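Long-range contact in VP1 (Polyomavirus HPyV6, PDB 4PCG), which is the pentamer-forming major capsid protein and is thought to mediate attachment to the host cell: residues Y61-V66 against K165-A170. Sequence-based numbering, arbitrary orientation.
Sequences YTLAVV and KQVTAA
Leu63 lays its CD2 methyl against the peptide joining Thr168 to Ala169, 3.2 Å from Ala169 N and 3.3 Å from Thr168 C. A leucine side chain is long enough for a terminal methyl to reach the backbone opposite. Its CG sits between the backbone N and the carbonyl carbon (chi1 76°), a crowded position for leucine. CD2 also comes within 4.2 Å of Val167 CG1. Val167 CG1, set anti to the backbone N (chi1 -179°), also reaches Tyr61 CB at 4.1 Å, and this compact methyl fits between the two side chains. In the jelly-roll fold of VP1, strand 62-67 pairs antiparallel with strand 227-239, while strand 163-166 belongs to a separate three-stranded sheet; the contact sets the chain that follows strand 163-166 against Tyr61 and Leu63. The Tyr61 ring meets Phe120 edge-to-face and its OH hydrogen-bonds with Trp177 O, pairing its buried polar end. A water donates to both Tyr61 O (2.8 Å) and Ala169 O (2.9 Å), bridging two carbonyls that cannot bond each other, and Asn30 ND2 hydrogen-bonds to Tyr61 O and Ala170 O.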
loop_
_atom_site.group_PDB
_atom_site.type_symbol
_atom_site.label_atom_id
_atom_site.label_comp_id
_atom_site.label_asym_id
_atom_site.label_seq_id
_atom_site.Cartn_x
_atom_site.Cartn_y
_atom_site.Cartn_z
ATOM N N TYR B 61 2.660 -18.726 20.349
ATOM C CA TYR B 61 1.776 -19.369 19.369
ATOM C C TYR B 61 0.629 -20.065 20.096
ATOM O O TYR B 61 0.793 -20.608 21.215
ATOM C CB TYR B 61 2.536 -20.404 18.548
ATOM C CG TYR B 61 3.508 -19.872 17.536
ATOM C CD1 TYR B 61 3.068 -19.441 16.284
ATOM C CD2 TYR B 61 4.853 -19.837 17.793
ATOM C CE1 TYR B 61 3.947 -18.988 15.338
ATOM C CE2 TYR B 61 5.754 -19.389 16.850
ATOM C CZ TYR B 61 5.288 -18.945 15.618
ATOM O OH TYR B 61 6.205 -18.511 14.696
ATOM N N THR B 62 -0.527 -20.054 19.456
ATOM C CA THR B 62 -1.639 -20.896 19.874
ATOM C C THR B 62 -1.709 -22.107 18.979
ATOM O O THR B 62 -1.517 -21.984 17.788
ATOM C CB THR B 62 -2.963 -20.147 19.780
ATOM O OG1 THR B 62 -2.887 -18.976 20.596
ATOM C CG2 THR B 62 -4.156 -21.050 20.240
ATOM N N LEU B 63 -1.940 -23.272 19.574
ATOM C CA LEU B 63 -2.052 -24.515 18.804
ATOM C C LEU B 63 -3.385 -25.226 19.089
ATOM O O LEU B 63 -3.901 -25.218 20.219
ATOM C CB LEU B 63 -0.863 -25.424 19.074
ATOM C CG LEU B 63 -0.710 -26.234 20.348
ATOM C CD1 LEU B 63 -1.418 -27.585 20.259
ATOM C CD2 LEU B 63 0.763 -26.494 20.610
ATOM N N ALA B 64 -3.936 -25.862 18.063
ATOM C CA ALA B 64 -5.089 -26.724 18.236
ATOM C C ALA B 64 -4.813 -27.958 17.418
ATOM O O ALA B 64 -4.370 -27.850 16.277
ATOM C CB ALA B 64 -6.371 -26.024 17.774
ATOM N N VAL B 65 -5.034 -29.118 18.000
ATOM C CA VAL B 65 -4.916 -30.352 17.263
ATOM C C VAL B 65 -6.300 -30.952 17.294
ATOM O O VAL B 65 -6.801 -31.294 18.350
ATOM C CB VAL B 65 -3.895 -31.314 17.885
ATOM C CG1 VAL B 65 -3.730 -32.564 17.027
ATOM C CG2 VAL B 65 -2.563 -30.594 18.084
ATOM N N VAL B 66 -6.913 -31.076 16.126
ATOM C CA VAL B 66 -8.290 -31.527 16.056
ATOM C C VAL B 66 -8.378 -32.875 15.377
ATOM O O VAL B 66 -7.971 -33.012 14.218
ATOM C CB VAL B 66 -9.154 -30.514 15.289
ATOM C CG1 VAL B 66 -10.593 -31.012 15.232
ATOM C CG2 VAL B 66 -9.077 -29.145 15.951
ATOM N N LYS B 165 12.811 -27.087 16.620
ATOM C CA LYS B 165 11.834 -28.039 17.141
ATOM C C LYS B 165 10.451 -27.754 16.593
ATOM O O LYS B 165 10.331 -26.960 15.700
ATOM C CB LYS B 165 11.870 -28.125 18.651
ATOM C CG LYS B 165 11.768 -26.827 19.359
ATOM C CD LYS B 165 11.946 -26.988 20.888
ATOM C CE LYS B 165 13.145 -27.764 21.373
ATOM N NZ LYS B 165 13.236 -27.739 22.874
ATOM N N GLN B 166 9.437 -28.430 17.126
ATOM C CA GLN B 166 8.057 -28.237 16.726
ATOM C C GLN B 166 7.228 -27.581 17.832
ATOM O O GLN B 166 7.489 -27.767 19.051
ATOM C CB GLN B 166 7.463 -29.605 16.373
ATOM C CG GLN B 166 8.101 -30.223 15.134
ATOM C CD GLN B 166 7.661 -31.649 14.862
ATOM O OE1 GLN B 166 7.960 -32.541 15.637
ATOM N NE2 GLN B 166 6.898 -31.852 13.782
ATOM N N VAL B 167 6.233 -26.819 17.405
ATOM C CA VAL B 167 5.291 -26.187 18.308
ATOM C C VAL B 167 4.247 -27.201 18.798
ATOM O O VAL B 167 3.260 -27.487 18.134
ATOM C CB VAL B 167 4.669 -24.934 17.690
ATOM C CG1 VAL B 167 3.709 -24.286 18.679
ATOM C CG2 VAL B 167 5.756 -23.953 17.300
ATOM N N THR B 168 4.511 -27.770 19.971
ATOM C CA THR B 168 3.686 -28.805 20.535
ATOM C C THR B 168 3.149 -28.420 21.906
ATOM O O THR B 168 2.556 -29.241 22.586
ATOM C CB THR B 168 4.495 -30.088 20.668
ATOM O OG1 THR B 168 5.623 -29.853 21.514
ATOM C CG2 THR B 168 5.007 -30.547 19.299
ATOM N N ALA B 169 3.377 -27.181 22.322
ATOM C CA ALA B 169 2.941 -26.737 23.651
ATOM C C ALA B 169 2.626 -25.248 23.584
ATOM O O ALA B 169 2.787 -24.638 22.546
ATOM C CB ALA B 169 4.020 -27.026 24.684
ATOM N N ALA B 170 2.182 -24.706 24.712
ATOM C CA ALA B 170 1.618 -23.365 24.806
ATOM C C ALA B 170 2.681 -22.289 25.031
ATOM O O ALA B 170 2.352 -21.106 25.051
ATOM C CB ALA B 170 0.609 -23.310 25.963
HETATM O O HOH W 1 3.219 -21.878 21.861
#